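Local coordinates for polysaccharide biosynthesis protein CapD (Bacillus thuringiensis HD-771, PDB 6BWC), which probably acts as an NADP-dependent dehydratase on uridine-diphosphate-N-acetylglucosamine, an early step on the way to CMP-pseudaminic acid for flagellin glycosylation, at residues E50-K55 with I59-G64; L103-G108 with N137-T142; N185-N190 with E246-Y251; Q283-P288 with I292-L297. The protein carries 2 engineered substitutions. All coordinates share one frame; numbering follows the deposited sequence.

Interaction 1. Residues E50-K55 with I59-G64; sequences EEFRDK and IRYLIG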
# COMPACT_ATOMS: atom_id res chain seq x y z
N GLU C 50 -31.24 11.81 12.49
CA GLU C 50 -32.31 12.69 12.93
C GLU C 50 -33.72 12.14 12.60
O GLU C 50 -34.68 12.36 13.34
CB GLU C 50 -32.13 14.08 12.32
CG GLU C 50 -32.73 15.17 13.18
CD GLU C 50 -32.00 15.37 14.49
OE1 GLU C 50 -30.80 15.04 14.62
OE2 GLU C 50 -32.65 15.90 15.39
N GLU C 51 -33.81 11.41 11.51
CA GLU C 51 -35.06 10.79 11.11
C GLU C 51 -35.40 9.61 12.03
O GLU C 51 -36.56 9.26 12.15
CB GLU C 51 -34.90 10.34 9.68
CG GLU C 51 -36.15 9.92 8.96
CD GLU C 51 -35.79 9.40 7.59
OE1 GLU C 51 -34.79 9.91 7.00
OE2 GLU C 51 -36.48 8.46 7.13
N PHE C 52 -34.40 9.01 12.66
CA PHE C 52 -34.62 7.95 13.66
C PHE C 52 -34.43 8.53 15.06
O PHE C 52 -33.58 8.08 15.82
CB PHE C 52 -33.68 6.75 13.38
CG PHE C 52 -34.13 5.88 12.23
CD1 PHE C 52 -34.15 6.37 10.94
CD2 PHE C 52 -34.60 4.60 12.46
CE1 PHE C 52 -34.61 5.59 9.88
CE2 PHE C 52 -35.05 3.81 11.41
CZ PHE C 52 -35.05 4.31 10.11
N ARG C 53 -35.23 9.55 15.39
CA ARG C 53 -35.12 10.26 16.68
C ARG C 53 -35.24 9.35 17.91
O ARG C 53 -34.38 9.38 18.79
CB ARG C 53 -36.11 11.44 16.81
CG ARG C 53 -37.58 11.24 16.36
CD ARG C 53 -37.92 11.99 15.06
NE ARG C 53 -37.51 13.40 15.12
CZ ARG C 53 -37.24 14.20 14.08
NH1 ARG C 53 -37.36 13.77 12.81
NH2 ARG C 53 -36.85 15.46 14.30
N ASP C 54 -36.29 8.54 17.94
CA ASP C 54 -36.61 7.66 19.08
C ASP C 54 -36.41 6.13 18.84
O ASP C 54 -36.31 5.36 19.80
CB ASP C 54 -38.02 7.97 19.56
CG ASP C 54 -38.14 9.38 20.15
OD1 ASP C 54 -37.63 10.37 19.57
OD2 ASP C 54 -38.76 9.49 21.23
N LYS C 55 -36.31 5.72 17.58
CA LYS C 55 -35.99 4.33 17.23
C LYS C 55 -34.47 4.00 17.35
O LYS C 55 -34.09 2.81 17.46
CB LYS C 55 -36.50 4.02 15.80
CG LYS C 55 -38.00 4.27 15.60
CD LYS C 55 -38.33 5.58 14.86
CE LYS C 55 -39.52 6.30 15.50
NZ LYS C 55 -40.07 7.40 14.65
N ILE C 59 -29.38 0.84 16.85
CA ILE C 59 -28.75 1.27 15.59
C ILE C 59 -27.42 1.92 15.88
O ILE C 59 -27.32 2.70 16.81
CB ILE C 59 -29.61 2.31 14.86
CG1 ILE C 59 -31.03 1.76 14.65
CG2 ILE C 59 -28.98 2.68 13.52
CD1 ILE C 59 -31.95 2.64 13.83
N ARG C 60 -26.41 1.63 15.08
CA ARG C 60 -25.11 2.31 15.19
C ARG C 60 -24.75 2.96 13.86
O ARG C 60 -25.13 2.46 12.82
CB ARG C 60 -24.02 1.32 15.61
CG ARG C 60 -24.20 0.66 16.98
CD ARG C 60 -24.05 1.62 18.15
NE ARG C 60 -25.34 1.84 18.79
CZ ARG C 60 -25.78 1.25 19.90
NH1 ARG C 60 -25.02 0.41 20.60
NH2 ARG C 60 -27.01 1.52 20.34
N TYR C 61 -24.03 4.08 13.89
CA TYR C 61 -23.72 4.82 12.65
C TYR C 61 -22.20 4.91 12.37
O TYR C 61 -21.51 5.82 12.83
CB TYR C 61 -24.38 6.20 12.72
CG TYR C 61 -25.90 6.14 12.76
CD1 TYR C 61 -26.63 6.12 11.59
CD2 TYR C 61 -26.59 6.10 13.96
CE1 TYR C 61 -28.01 6.04 11.63
CE2 TYR C 61 -27.97 6.03 14.01
CZ TYR C 61 -28.68 6.00 12.84
OH TYR C 61 -30.05 5.93 12.85
N LEU C 62 -21.71 3.95 11.57
CA LEU C 62 -20.30 3.83 11.23
C LEU C 62 -19.96 4.47 9.91
O LEU C 62 -20.25 3.92 8.86
CB LEU C 62 -19.86 2.36 11.18
CG LEU C 62 -19.38 1.68 12.46
CD1 LEU C 62 -20.20 2.09 13.68
CD2 LEU C 62 -19.45 0.17 12.27
N ILE C 63 -19.31 5.62 9.99
CA ILE C 63 -18.72 6.27 8.84
C ILE C 63 -17.53 5.45 8.37
O ILE C 63 -16.73 4.98 9.18
CB ILE C 63 -18.24 7.70 9.17
CG1 ILE C 63 -19.43 8.61 9.53
CG2 ILE C 63 -17.44 8.30 8.02
CD1 ILE C 63 -20.28 9.04 8.36
N GLY C 64 -17.42 5.29 7.05
CA GLY C 64 -16.47 4.33 6.48
C GLY C 64 -16.56 4.21 4.97
O GLY C 64 -17.55 4.67 4.35
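Phe52 and Ile59 carry the apolar part of this contact, with the end of the isoleucine set obliquely against the ring, nearest its CD2: Phe52 CD2 lies 3.6 Å from Ile59 CD1. The Ile59 chain is stretched out, CD1 anti to CA (chi2 -175°), which sends its terminal methyl across the gap. The two side chains meet at about a right angle. The same Ile59 CD1 also lies 4.2 Å from Lys55 O.

Tyr61 brings its hydroxyl up beside the base of the phenylalanine in van der Waals contact, with Tyr61 OH 3.8 Å from Phe52 CB, while its hydrogen bond goes to Asn56 OD1 in the loop joining the two segments. The phenol thus bonds to the loop while lying across Phe52. Within the strand, Arg60 NE donates to Ile59 O at 2.9 Å, from above the carbonyl plane.

Phe52 is where helix 42-51 gives way to loop, and the contact closes the beta-alpha-beta unit 34-39, 42-51, 59-63 of the Rossmann fold. Phe52 and Ile59 both rest on Leu28 of helix 18-29, while Tyr61 packs along helix 42-51 on Gln45, Leu48 and Gln49.

Interaction 2. Residues L103-G108 with N137-T142; sequences LTNIFG and NNYGAT. With NAP (NADP nicotinamide-adenine-dinucleotide phosphate), chain N.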
# COMPACT_ATOMS: atom_id res chain seq x y z
N LEU C 103 -12.93 0.54 -8.10
CA LEU C 103 -12.62 0.53 -6.68
C LEU C 103 -13.88 0.23 -5.84
O LEU C 103 -13.88 -0.66 -4.99
CB LEU C 103 -11.93 1.84 -6.25
CG LEU C 103 -10.54 2.18 -6.86
CD1 LEU C 103 -9.97 3.50 -6.36
CD2 LEU C 103 -9.53 1.08 -6.62
N THR C 104 -14.96 0.93 -6.11
CA THR C 104 -16.16 0.78 -5.31
C THR C 104 -16.89 -0.55 -5.63
O THR C 104 -17.22 -1.31 -4.71
CB THR C 104 -17.05 2.03 -5.48
OG1 THR C 104 -16.32 3.19 -5.03
CG2 THR C 104 -18.34 1.92 -4.67
N ASN C 105 -17.11 -0.84 -6.92
CA ASN C 105 -17.89 -2.02 -7.31
C ASN C 105 -17.14 -3.38 -7.28
O ASN C 105 -17.76 -4.40 -6.92
CB ASN C 105 -18.58 -1.81 -8.69
CG ASN C 105 -19.66 -0.72 -8.67
OD1 ASN C 105 -19.98 -0.14 -7.64
ND2 ASN C 105 -20.24 -0.44 -9.85
N ILE C 106 -15.84 -3.41 -7.64
CA ILE C 106 -15.04 -4.67 -7.61
C ILE C 106 -14.20 -4.77 -6.34
O ILE C 106 -14.47 -5.66 -5.49
CB ILE C 106 -14.14 -4.84 -8.86
CG1 ILE C 106 -14.98 -4.82 -10.14
CG2 ILE C 106 -13.33 -6.14 -8.79
CD1 ILE C 106 -14.18 -4.67 -11.41
N PHE C 107 -13.21 -3.88 -6.19
CA PHE C 107 -12.23 -3.94 -5.09
C PHE C 107 -12.92 -3.91 -3.75
O PHE C 107 -12.53 -4.64 -2.83
CB PHE C 107 -11.14 -2.83 -5.20
CG PHE C 107 -10.13 -2.81 -4.03
CD1 PHE C 107 -9.39 -3.95 -3.67
CD2 PHE C 107 -9.93 -1.63 -3.27
CE1 PHE C 107 -8.48 -3.94 -2.61
CE2 PHE C 107 -9.00 -1.61 -2.21
CZ PHE C 107 -8.27 -2.76 -1.89
N GLY C 108 -13.98 -3.10 -3.64
CA GLY C 108 -14.81 -3.06 -2.43
C GLY C 108 -15.62 -4.32 -2.15
O GLY C 108 -15.78 -4.71 -0.97
N ASN C 137 -21.97 -1.51 -20.74
CA ASN C 137 -21.30 -0.47 -19.97
C ASN C 137 -20.40 -1.02 -18.88
O ASN C 137 -20.48 -2.23 -18.49
CB ASN C 137 -22.30 0.53 -19.39
CG ASN C 137 -23.44 -0.15 -18.64
OD1 ASN C 137 -23.22 -0.84 -17.65
ND2 ASN C 137 -24.67 0.07 -19.10
N ASN C 138 -19.53 -0.12 -18.40
CA ASN C 138 -18.55 -0.42 -17.37
C ASN C 138 -19.28 -0.78 -16.10
O ASN C 138 -18.86 -1.67 -15.40
CB ASN C 138 -17.59 0.77 -17.16
CG ASN C 138 -16.49 0.49 -16.16
OD1 ASN C 138 -15.80 -0.53 -16.24
ND2 ASN C 138 -16.30 1.39 -15.23
N TYR C 139 -20.41 -0.12 -15.83
CA TYR C 139 -21.19 -0.42 -14.60
C TYR C 139 -21.59 -1.89 -14.57
O TYR C 139 -21.25 -2.62 -13.64
CB TYR C 139 -22.40 0.51 -14.45
CG TYR C 139 -23.34 0.04 -13.36
CD1 TYR C 139 -22.90 -0.13 -12.06
CD2 TYR C 139 -24.66 -0.25 -13.64
CE1 TYR C 139 -23.74 -0.58 -11.07
CE2 TYR C 139 -25.52 -0.69 -12.66
CZ TYR C 139 -25.07 -0.85 -11.38
OH TYR C 139 -25.97 -1.29 -10.40
N GLY C 140 -22.27 -2.33 -15.63
CA GLY C 140 -22.64 -3.73 -15.77
C GLY C 140 -21.44 -4.66 -15.91
O GLY C 140 -21.52 -5.84 -15.55
N ALA C 141 -20.34 -4.13 -16.45
CA ALA C 141 -19.07 -4.84 -16.40
C ALA C 141 -18.62 -5.14 -14.97
O ALA C 141 -18.27 -6.27 -14.67
CB ALA C 141 -17.99 -4.10 -17.16
N THR C 142 -18.67 -4.15 -14.10
CA THR C 142 -18.31 -4.35 -12.68
C THR C 142 -19.33 -5.23 -11.94
O THR C 142 -18.96 -5.96 -11.02
CB THR C 142 -18.15 -3.03 -11.88
OG1 THR C 142 -19.38 -2.29 -11.87
CG2 THR C 142 -17.10 -2.16 -12.46
PA NAP N . -27.97 4.60 -3.38
O1A NAP N . -29.22 5.29 -2.91
O2A NAP N . -27.00 5.43 -4.14
O5B NAP N . -27.23 3.91 -2.15
C5B NAP N . -25.81 3.77 -2.17
C4B NAP N . -25.31 3.53 -0.74
O4B NAP N . -23.93 3.19 -0.69
C3B NAP N . -25.42 4.80 0.06
O3B NAP N . -25.68 4.36 1.39
C2B NAP N . -24.07 5.44 -0.11
O2B NAP N . -23.89 6.39 0.92
C1B NAP N . -23.15 4.21 -0.05
N9A NAP N . -21.80 4.23 -0.69
C8A NAP N . -21.42 4.64 -1.94
N7A NAP N . -20.07 4.46 -2.15
C5A NAP N . -19.57 3.92 -1.03
C6A NAP N . -18.25 3.47 -0.52
N6A NAP N . -17.14 3.55 -1.27
N1A NAP N . -18.18 2.96 0.72
C2A NAP N . -19.25 2.86 1.52
N3A NAP N . -20.48 3.25 1.14
C4A NAP N . -20.71 3.77 -0.09
O3 NAP N . -28.29 3.27 -4.24
PN NAP N . -29.59 2.31 -4.15
O1N NAP N . -30.05 2.11 -2.71
O2N NAP N . -30.56 2.72 -5.21
O5D NAP N . -29.00 0.94 -4.71
C5D NAP N . -28.37 0.05 -3.83
C4D NAP N . -27.77 -1.12 -4.60
O4D NAP N . -28.77 -1.61 -5.50
C3D NAP N . -26.51 -0.85 -5.44
O3D NAP N . -25.56 -1.89 -5.16
C2D NAP N . -26.96 -0.92 -6.88
O2D NAP N . -25.96 -1.47 -7.75
C1D NAP N . -28.18 -1.84 -6.78
N1N NAP N . -29.18 -1.65 -7.83
C2N NAP N . -29.96 -0.56 -7.77
C3N NAP N . -30.94 -0.27 -8.70
C7N NAP N . -31.78 0.96 -8.65
O7N NAP N . -32.50 1.22 -9.62
N7N NAP N . -31.74 1.79 -7.60
C4N NAP N . -31.19 -1.24 -9.80
C5N NAP N . -30.28 -2.39 -9.78
C6N NAP N . -29.33 -2.57 -8.79
P2B NAP N . -22.75 7.53 0.83
O1X NAP N . -23.20 8.41 1.97
O2X NAP N . -21.44 6.84 1.16
O3X NAP N . -22.82 8.13 -0.59
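Asn105 and Thr142 join two neighbouring, nearly parallel helices of the Rossmann domain, 98-118 and 138-156, through a buried side-chain hydrogen bond beside the cofactor. The helical segments run 18° apart with axes 9.9 Å from each other. Asn105 ND2 donates to Thr142 OG1 at 2.9 Å, almost straight and close to the plane of the amide. The threonine hydroxyl sits between its own backbone N and carbonyl carbon (chi1 61°), where it can accept that bond and pass its own proton on: Thr142 OG1 donates to Tyr139 O at 2.6 Å, in the carbonyl plane on a lone pair. Asn105 ND2 also bonds Met88 O, which together with the threonine fixes which way round the amide lies.

Asn105 ND2 also sits at the edge of the Tyr139 ring, 3.5 Å from Tyr139 CD1. At the far end of that ring, Tyr139 OH is hydrogen-bonded to NAP O2D at 2.7 Å, and more weakly to O3' of the bound UDP-sugar. Next to the Asn105-Thr142 bond, Ile106 CD1 packs on Thr142 CG2 at 4.0 Å, and Ile106 also meets Val102 of the third subunit.

Tyr139 occupies the position expected of the tyrosine in the YxxxK motif of short-chain dehydrogenases. The Asn105-Thr142 pair holds its backbone and flanks its ring, so it probably helps position a hydroxyl that bridges cofactor and sugar.

Interaction 3. Residues N185-N190 with E246-Y251; sequences NQIKEN and EVTKLY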
# COMPACT_ATOMS: atom_id res chain seq x y z
N ASN C 185 -39.16 16.77 -11.22
CA ASN C 185 -38.43 17.98 -10.82
C ASN C 185 -38.08 18.86 -11.98
O ASN C 185 -38.13 20.10 -11.88
CB ASN C 185 -37.13 17.61 -10.08
CG ASN C 185 -36.90 18.46 -8.86
OD1 ASN C 185 -37.77 18.56 -7.99
ND2 ASN C 185 -35.73 19.07 -8.79
N GLN C 186 -37.68 18.23 -13.07
CA GLN C 186 -37.53 18.90 -14.34
C GLN C 186 -38.84 19.60 -14.71
O GLN C 186 -38.82 20.74 -15.14
CB GLN C 186 -37.13 17.90 -15.45
CG GLN C 186 -35.70 17.38 -15.37
CD GLN C 186 -35.26 16.58 -16.59
OE1 GLN C 186 -36.06 15.90 -17.23
NE2 GLN C 186 -33.97 16.65 -16.91
N ILE C 187 -39.98 18.93 -14.53
CA ILE C 187 -41.28 19.50 -14.91
C ILE C 187 -41.58 20.71 -14.05
O ILE C 187 -41.96 21.74 -14.58
CB ILE C 187 -42.44 18.48 -14.82
CG1 ILE C 187 -42.30 17.37 -15.90
CG2 ILE C 187 -43.79 19.19 -14.99
CD1 ILE C 187 -42.97 16.04 -15.57
N LYS C 188 -41.44 20.54 -12.73
CA LYS C 188 -41.55 21.63 -11.76
C LYS C 188 -40.74 22.87 -12.12
O LYS C 188 -41.27 23.97 -12.19
CB LYS C 188 -41.03 21.18 -10.39
CG LYS C 188 -42.01 20.44 -9.50
CD LYS C 188 -41.57 20.51 -8.04
CE LYS C 188 -42.65 19.97 -7.14
NZ LYS C 188 -42.53 20.30 -5.70
N GLU C 189 -39.44 22.66 -12.34
CA GLU C 189 -38.44 23.73 -12.24
C GLU C 189 -38.01 24.36 -13.58
O GLU C 189 -37.65 25.54 -13.63
CB GLU C 189 -37.20 23.21 -11.48
CG GLU C 189 -36.64 24.20 -10.47
CD GLU C 189 -37.55 24.46 -9.26
OE1 GLU C 189 -37.27 25.42 -8.51
OE2 GLU C 189 -38.54 23.71 -9.05
N ASN C 190 -38.01 23.58 -14.66
CA ASN C 190 -37.74 24.09 -16.00
C ASN C 190 -38.88 23.85 -17.01
O ASN C 190 -38.79 24.32 -18.14
CB ASN C 190 -36.41 23.51 -16.51
CG ASN C 190 -35.26 23.71 -15.52
OD1 ASN C 190 -34.78 24.82 -15.32
ND2 ASN C 190 -34.81 22.63 -14.89
N GLU C 246 -49.39 13.66 -14.70
CA GLU C 246 -49.64 13.63 -13.25
C GLU C 246 -48.88 14.66 -12.43
O GLU C 246 -49.33 15.03 -11.34
CB GLU C 246 -49.38 12.24 -12.65
CG GLU C 246 -50.63 11.55 -12.13
CD GLU C 246 -51.37 10.79 -13.20
OE1 GLU C 246 -50.79 9.81 -13.73
OE2 GLU C 246 -52.51 11.17 -13.51
N VAL C 247 -47.73 15.11 -12.90
CA VAL C 247 -46.97 16.12 -12.18
C VAL C 247 -47.60 17.47 -12.44
O VAL C 247 -47.57 18.35 -11.58
CB VAL C 247 -45.49 16.12 -12.59
CG1 VAL C 247 -44.75 17.32 -12.03
CG2 VAL C 247 -44.82 14.83 -12.12
N THR C 248 -48.16 17.62 -13.63
CA THR C 248 -48.96 18.79 -13.97
C THR C 248 -50.26 18.80 -13.18
O THR C 248 -50.66 19.84 -12.66
CB THR C 248 -49.23 18.82 -15.49
OG1 THR C 248 -47.97 18.91 -16.19
CG2 THR C 248 -50.13 20.00 -15.91
N LYS C 249 -50.94 17.65 -13.09
CA LYS C 249 -52.21 17.62 -12.39
C LYS C 249 -52.01 18.15 -10.96
O LYS C 249 -52.69 19.08 -10.57
CB LYS C 249 -52.87 16.24 -12.42
CG LYS C 249 -54.39 16.33 -12.30
CD LYS C 249 -55.04 15.08 -11.70
CE LYS C 249 -56.52 15.30 -11.36
NZ LYS C 249 -56.78 16.37 -10.34
N LEU C 250 -51.02 17.61 -10.24
CA LEU C 250 -50.69 18.06 -8.87
C LEU C 250 -50.36 19.55 -8.77
O LEU C 250 -51.13 20.32 -8.20
CB LEU C 250 -49.52 17.26 -8.26
CG LEU C 250 -49.78 15.97 -7.47
CD1 LEU C 250 -48.48 15.57 -6.78
CD2 LEU C 250 -50.91 16.13 -6.46
N TYR C 251 -49.22 19.97 -9.32
CA TYR C 251 -48.74 21.35 -9.14
C TYR C 251 -49.54 22.37 -10.00
O TYR C 251 -49.39 23.59 -9.83
CB TYR C 251 -47.21 21.41 -9.34
CG TYR C 251 -46.48 20.36 -8.50
CD1 TYR C 251 -46.58 20.35 -7.10
CD2 TYR C 251 -45.74 19.34 -9.10
CE1 TYR C 251 -45.95 19.37 -6.33
CE2 TYR C 251 -45.11 18.35 -8.35
CZ TYR C 251 -45.22 18.36 -6.96
OH TYR C 251 -44.57 17.38 -6.21
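Lys188 lies over one face of the Tyr251 ring at one end of a helix-helix packing between 179-190 and 236-251, while Ile187 and Val247 interlock on the buried side. The segments' axes come within 10.0 Å and cross at -50°, near the value classically expected for ridges-into-grooves packing. Both helices lie well out from the centre of the chain, in the part of this short-chain dehydrogenase that follows most of the Rossmann strands in sequence.

Lys188 runs out extended beyond CG and slants over the phenol. Its NZ stands 4.0 Å from the centroid of the Tyr251 ring, 32° off the normal, an off-centre cation-pi contact. Lys188 CE is modelled too close to the ring carbons to be credible, so the height of the lysine, and with it the exact cation-pi geometry, is doubtful, though the side from which it comes is clear. Leu250 CB lies over the opposite face, and Val247 CG1 abuts the ring edge in its plane. Beyond the ring, Tyr251 OH bonds Glu184 OE2 and Thr338 O, so the phenol is gripped at its outer end as well as on its faces.

Ile187 and Val247 make the aliphatic part of the buried layer. With Val247 CG1 anti to the backbone N (chi1 170°), that methyl points between Ile187 and the tyrosine edge. Ile187 also reaches Ile193 of strand 192-195, and Val247 packs on Leu337. The two branches of Ile187 straddle the valine: Ile187 CG2 is 3.6 Å from Val247 CG1, and Ile187 CD1 is 3.9 Å from Val247 CB.

Interaction 4. Residues Q283-P288 with I292-L297; sequences QAFELP and IIPSPL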
# COMPACT_ATOMS: atom_id res chain seq x y z
N GLN C 283 -30.38 -23.67 -16.51
CA GLN C 283 -30.17 -24.23 -15.14
C GLN C 283 -31.04 -23.59 -14.07
O GLN C 283 -31.05 -24.09 -12.93
CB GLN C 283 -28.70 -24.17 -14.64
CG GLN C 283 -27.70 -23.38 -15.47
CD GLN C 283 -27.20 -24.18 -16.66
OE1 GLN C 283 -26.88 -25.35 -16.53
NE2 GLN C 283 -27.15 -23.55 -17.82
N ALA C 284 -31.76 -22.51 -14.41
CA ALA C 284 -32.50 -21.72 -13.43
C ALA C 284 -33.82 -22.36 -12.92
O ALA C 284 -34.52 -23.02 -13.67
CB ALA C 284 -32.78 -20.34 -14.02
N PHE C 285 -34.15 -22.14 -11.65
CA PHE C 285 -35.41 -22.63 -11.07
C PHE C 285 -36.48 -21.54 -11.03
O PHE C 285 -36.16 -20.37 -10.85
CB PHE C 285 -35.13 -23.20 -9.68
CG PHE C 285 -34.23 -24.41 -9.72
CD1 PHE C 285 -34.76 -25.70 -9.90
CD2 PHE C 285 -32.85 -24.28 -9.65
CE1 PHE C 285 -33.93 -26.82 -9.98
CE2 PHE C 285 -32.01 -25.39 -9.72
CZ PHE C 285 -32.55 -26.66 -9.89
N GLU C 286 -37.75 -21.91 -11.26
CA GLU C 286 -38.88 -20.99 -11.11
C GLU C 286 -39.61 -21.26 -9.82
O GLU C 286 -39.89 -22.42 -9.49
CB GLU C 286 -39.89 -21.14 -12.23
CG GLU C 286 -39.60 -20.26 -13.41
CD GLU C 286 -40.74 -20.19 -14.40
OE1 GLU C 286 -40.50 -20.31 -15.63
OE2 GLU C 286 -41.87 -19.98 -13.93
N LEU C 287 -39.92 -20.19 -9.10
CA LEU C 287 -40.90 -20.16 -8.02
C LEU C 287 -42.04 -19.27 -8.53
O LEU C 287 -41.89 -18.60 -9.58
CB LEU C 287 -40.29 -19.58 -6.73
CG LEU C 287 -39.28 -20.43 -5.94
CD1 LEU C 287 -38.53 -19.56 -4.93
CD2 LEU C 287 -39.94 -21.61 -5.23
N PRO C 288 -43.18 -19.27 -7.82
CA PRO C 288 -44.26 -18.36 -8.17
C PRO C 288 -43.78 -16.96 -8.62
O PRO C 288 -44.01 -16.58 -9.76
CB PRO C 288 -45.09 -18.30 -6.87
CG PRO C 288 -44.69 -19.48 -6.03
CD PRO C 288 -43.64 -20.25 -6.81
N ILE C 292 -34.49 -18.65 -9.30
CA ILE C 292 -33.28 -18.95 -8.57
C ILE C 292 -32.30 -19.57 -9.56
O ILE C 292 -32.58 -20.64 -10.08
CB ILE C 292 -33.54 -19.93 -7.40
CG1 ILE C 292 -34.54 -19.28 -6.42
CG2 ILE C 292 -32.24 -20.31 -6.68
CD1 ILE C 292 -34.96 -20.12 -5.22
N ILE C 293 -31.20 -18.89 -9.83
CA ILE C 293 -30.11 -19.47 -10.62
C ILE C 293 -29.13 -20.04 -9.62
O ILE C 293 -28.70 -19.34 -8.73
CB ILE C 293 -29.39 -18.43 -11.51
CG1 ILE C 293 -30.40 -17.56 -12.29
CG2 ILE C 293 -28.44 -19.12 -12.48
CD1 ILE C 293 -29.75 -16.50 -13.17
N PRO C 294 -28.78 -21.33 -9.75
CA PRO C 294 -27.71 -21.86 -8.91
C PRO C 294 -26.27 -21.45 -9.33
O PRO C 294 -26.06 -20.71 -10.31
CB PRO C 294 -27.89 -23.38 -9.07
CG PRO C 294 -28.44 -23.51 -10.44
CD PRO C 294 -29.44 -22.41 -10.49
N SER C 295 -25.29 -21.96 -8.58
CA SER C 295 -23.89 -21.67 -8.81
C SER C 295 -23.38 -22.29 -10.11
O SER C 295 -23.47 -23.50 -10.27
CB SER C 295 -23.07 -22.20 -7.65
OG SER C 295 -21.75 -21.71 -7.71
N PRO C 296 -22.83 -21.46 -11.02
CA PRO C 296 -22.21 -22.02 -12.22
C PRO C 296 -20.92 -22.80 -12.01
O PRO C 296 -20.49 -23.44 -12.94
CB PRO C 296 -21.91 -20.78 -13.09
CG PRO C 296 -22.66 -19.65 -12.50
CD PRO C 296 -22.82 -19.98 -11.05
N LEU C 297 -20.31 -22.76 -10.82
CA LEU C 297 -18.99 -23.36 -10.58
C LEU C 297 -19.04 -24.79 -10.04
O LEU C 297 -18.17 -25.60 -10.37
CB LEU C 297 -18.16 -22.47 -9.63
CG LEU C 297 -17.79 -21.07 -10.14
CD1 LEU C 297 -17.05 -20.27 -9.07
CD2 LEU C 297 -16.98 -21.15 -11.44
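Phe285 and Ile292 are the paired residues of a short beta hairpin, an antiparallel hydrogen-bonded pair that bonds through both amides. Phe285 N donates to Ile292 O at 2.7 Å, nearly straight, and Ile292 N returns a bond to Phe285 O at 2.9 Å. Ala284 CA adds a CA-H...O contact to Ile292 O at 3.5 Å, so that carbonyl takes two approaches from the partner segment.

The apolar contacts extend from this pair. Phe285 and Ile292 leave the sheet on the same face. The ring of Phe285 turns an edge toward Pro294, with Phe285 CD2 4.0 Å from Pro294 CD, and the two side chains cross at about a right angle. Toward the turn, Leu287 CD1 meets Ile292 CD1 at 3.6 Å; Ile292 reaches it because its CG1-CD1 arm is extended (chi2 178°). At the other end Ala284 CB touches Ile293 CG1 at 4.0 Å, and Pro294 CD closes on Gln283 O at 3.4 Å.

Strand 290-293 joins the hairpin to strand 226-229 of the main sheet, where Ile292 packs on Phe227 and Ile293 on Ile228. Across from it, Ala284 and Glu286 make backbone bonds to Ala309 and Lys307.

Only backbone groups pair between the two segments, and the contacts between side chains are made by carbon atoms. Glu286 points away, its carboxylate salt-bridged to Lys230, so its charge is met outside the apolar contact.

In the fold
Interactions 1 and 4 reach the same nine-stranded sheet from its two ends, strand 59-63 and hairpin 285-293, with centres 37 Å apart on opposite sides of the chain's centre. Interaction 2 lies on helices flanking that sheet, and only there does a contact directly hold both cofactor and UDP-sugar, through Tyr139. Interaction 1 is linked to NADP by Gly64, which touches it; the nearest atoms of interactions 1 and 2 are about 9 Å apart. Interaction 3 stands apart: the Ile187 side chain is about 11 Å from the UDP-sugar. Yet Gln186 meets Glu50 of a neighbouring subunit, so 185-190 and 50-55 face each other across an interface. Interactions 2 and 4 both touch the third subunit.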